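Local structure of SIR4-interacting protein SIF2 (1R5M) at residues Ser401-Ala405 with Gly406-Ser410. The protein antagonizes telomeric silencing in yeast, belongs to the Set3C corepressor complex and may recruit SIR4 to non-telomeric sites. Residues are numbered along the deposited sequence; the frame is centred on the assembly and turned at random.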
ATOM      1  N   SER A 401       1.861  -7.247  -4.823  1.00  9.38           N
ATOM      2  CA  SER A 401       2.980  -6.315  -4.781  1.00  9.18           C
ATOM      3  C   SER A 401       3.912  -6.510  -5.965  1.00 10.04           C
ATOM      4  O   SER A 401       4.144  -7.638  -6.404  1.00  9.49           O
ATOM      5  CB  SER A 401       3.760  -6.501  -3.479  1.00 12.33           C
ATOM      6  OG  SER A 401       4.307  -7.806  -3.404  1.00 17.65           O
ATOM      7  N   TRP A 402       4.437  -5.397  -6.471  1.00  8.41           N
ATOM      8  CA  TRP A 402       5.366  -5.391  -7.602  1.00  9.37           C
ATOM      9  C   TRP A 402       6.817  -5.378  -7.146  1.00 10.37           C
ATOM     10  O   TRP A 402       7.155  -4.693  -6.175  1.00 10.98           O
ATOM     11  CB  TRP A 402       5.226  -4.118  -8.432  1.00  9.25           C
ATOM     12  CG  TRP A 402       3.997  -3.929  -9.242  1.00  9.27           C
ATOM     13  CD1 TRP A 402       2.858  -3.270  -8.872  1.00  9.08           C
ATOM     14  CD2 TRP A 402       3.835  -4.272 -10.618  1.00  9.09           C
ATOM     15  NE1 TRP A 402       2.001  -3.172  -9.944  1.00  9.34           N
ATOM     16  CE2 TRP A 402       2.578  -3.780 -11.028  1.00  9.49           C
ATOM     17  CE3 TRP A 402       4.637  -4.946 -11.550  1.00  9.72           C
ATOM     18  CZ2 TRP A 402       2.103  -3.937 -12.331  1.00 10.24           C
ATOM     19  CZ3 TRP A 402       4.164  -5.102 -12.849  1.00  9.42           C
ATOM     20  CH2 TRP A 402       2.910  -4.599 -13.225  1.00  9.43           C
ATOM     21  N   ASN A 403       7.690  -6.091  -7.854  1.00 10.39           N
ATOM     22  CA  ASN A 403       9.100  -6.007  -7.502  1.00 10.65           C
ATOM     23  C   ASN A 403       9.550  -4.696  -8.160  1.00 11.21           C
ATOM     24  O   ASN A 403       8.834  -4.146  -9.004  1.00 11.18           O
ATOM     25  CB  ASN A 403       9.889  -7.247  -7.973  1.00 10.13           C
ATOM     26  CG  ASN A 403      10.200  -7.258  -9.458  1.00 10.60           C
ATOM     27  OD1 ASN A 403       9.446  -6.753 -10.286  1.00 10.62           O
ATOM     28  ND2 ASN A 403      11.324  -7.884  -9.802  1.00 11.85           N
ATOM     29  N   CYS A 404      10.702  -4.168  -7.768  1.00 11.71           N
ATOM     30  CA  CYS A 404      11.122  -2.877  -8.299  1.00 11.36           C
ATOM     31  C   CYS A 404      11.381  -2.801  -9.799  1.00 12.43           C
ATOM     32  O   CYS A 404      11.285  -1.724 -10.388  1.00 13.21           O
ATOM     33  CB  CYS A 404      12.340  -2.350  -7.521  1.00 13.29           C
ATOM     34  SG  CYS A 404      13.849  -3.333  -7.627  1.00 13.25           S
ATOM     35  N   ALA A 405      11.690  -3.936 -10.417  1.00 12.88           N
ATOM     36  CA  ALA A 405      11.961  -3.974 -11.851  1.00 12.61           C
ATOM     37  C   ALA A 405      10.679  -4.085 -12.672  1.00 13.71           C
ATOM     38  O   ALA A 405      10.688  -3.889 -13.889  1.00 13.15           O
ATOM     39  CB  ALA A 405      12.888  -5.141 -12.168  1.00 14.10           C
ATOM     40  N   GLY A 406       9.578  -4.406 -12.002  1.00 12.31           N
ATOM     41  CA  GLY A 406       8.307  -4.538 -12.689  1.00 12.39           C
ATOM     42  C   GLY A 406       8.134  -5.817 -13.489  1.00 13.20           C
ATOM     43  O   GLY A 406       7.262  -5.883 -14.357  1.00 13.22           O
ATOM     44  N   ASN A 407       8.944  -6.836 -13.212  1.00 11.74           N
ATOM     45  CA  ASN A 407       8.821  -8.095 -13.945  1.00 11.99           C
ATOM     46  C   ASN A 407       8.268  -9.235 -13.095  1.00 11.59           C
ATOM     47  O   ASN A 407       8.188 -10.375 -13.552  1.00 12.33           O
ATOM     48  CB  ASN A 407      10.168  -8.512 -14.560  1.00 12.36           C
ATOM     49  CG  ASN A 407      11.297  -8.559 -13.545  1.00 13.78           C
ATOM     50  OD1 ASN A 407      11.114  -8.981 -12.406  1.00 13.72           O
ATOM     51  ND2 ASN A 407      12.484  -8.140 -13.969  1.00 17.48           N
ATOM     52  N   LYS A 408       7.883  -8.924 -11.860  1.00 10.85           N
ATOM     53  CA  LYS A 408       7.317  -9.922 -10.960  1.00 10.53           C
ATOM     54  C   LYS A 408       6.285  -9.300 -10.032  1.00 10.94           C
ATOM     55  O   LYS A 408       6.426  -8.152  -9.606  1.00 10.15           O
ATOM     56  CB  LYS A 408       8.408 -10.568 -10.096  1.00 11.53           C
ATOM     57  CG  LYS A 408       9.457 -11.350 -10.871  1.00 11.41           C
ATOM     58  CD  LYS A 408      10.497 -11.935  -9.933  1.00 15.05           C
ATOM     59  CE  LYS A 408      11.568 -12.686 -10.706  1.00 16.22           C
ATOM     60  NZ  LYS A 408      12.239 -11.807 -11.705  1.00 17.46           N
ATOM     61  N   ILE A 409       5.240 -10.064  -9.738  1.00  9.41           N
ATOM     62  CA  ILE A 409       4.198  -9.634  -8.813  1.00 10.34           C
ATOM     63  C   ILE A 409       3.954 -10.777  -7.842  1.00 10.40           C
ATOM     64  O   ILE A 409       3.879 -11.940  -8.245  1.00 10.36           O
ATOM     65  CB  ILE A 409       2.863  -9.295  -9.532  1.00  9.24           C
ATOM     66  CG1 ILE A 409       3.016  -7.987 -10.313  1.00  9.33           C
ATOM     67  CG2 ILE A 409       1.726  -9.159  -8.515  1.00 10.50           C
ATOM     68  CD1 ILE A 409       1.764  -7.556 -11.067  1.00 10.64           C
ATOM     69  N   SER A 410       3.870 -10.444  -6.559  1.00  8.83           N
ATOM     70  CA  SER A 410       3.607 -11.429  -5.521  1.00 10.00           C
ATOM     71  C   SER A 410       2.127 -11.318  -5.193  1.00 10.43           C
ATOM     72  O   SER A 410       1.638 -10.239  -4.859  1.00 10.47           O
ATOM     73  CB  SER A 410       4.447 -11.132  -4.277  1.00 12.35           C
ATOM     74  OG  SER A 410       4.158 -12.054  -3.243  1.00 17.86           O
TER
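Ile409 lies against one face of the Trp402 indole: its CD1 stands 3.6 Å from the centroid of the six-membered ring, only 2° off the ring normal, a CH-pi contact. At the ring edge Gly406 O approaches CZ3 to 3.5 Å, while NE1 hydrogen-bonds Arg337 O. Trp402 and Ile409 are a non-hydrogen-bonded antiparallel pair of a beta hairpin in the eighth WD repeat of this propeller, where strands 397-402 and 408-413 meet through a type I turn from Asn403 to Gly406. With chi1 near -70° in both, Trp402 CG and Ile409 CG1 each sit anti to the carbonyl carbon, and the side chains run alongside one another, both touching Ala346 of strand 344-349.

Asn403 ties up the turn from within. Its backbone N gives a fairly straight bond to Lys408 O, and Gly406 N closes the turn onto Asn403 O. Its side-chain OD1 accepts two backbone hydrogens: Asn407 N comes in the carbonyl plane on a lone pair, whereas Lys408 N (3.1 Å from OD1) approaches from above that plane. Replacing Asn403 by alanine would remove that acceptor and is likely to leave the N-H groups of Asn407 and Lys408 without this mate. Gly406 has a positive phi, and a side chain here would probably crowd Ala405 O.

Beyond the turn, Ser401 and Ser410 form a hydrogen-bonded pair, Ser410 N reaching Ser401 O at 2.8 Å, and both hydroxyls bond Ser51 OG. The amides of Asn403 and Asn407 are inclined 44° to each other, and Asn403 ND2 also holds Glu58 O. Asn407 OD1 is gripped from opposite faces of its amide, by Asn403 ND2 at 2.8 Å and Lys408 NZ at 3.1 Å.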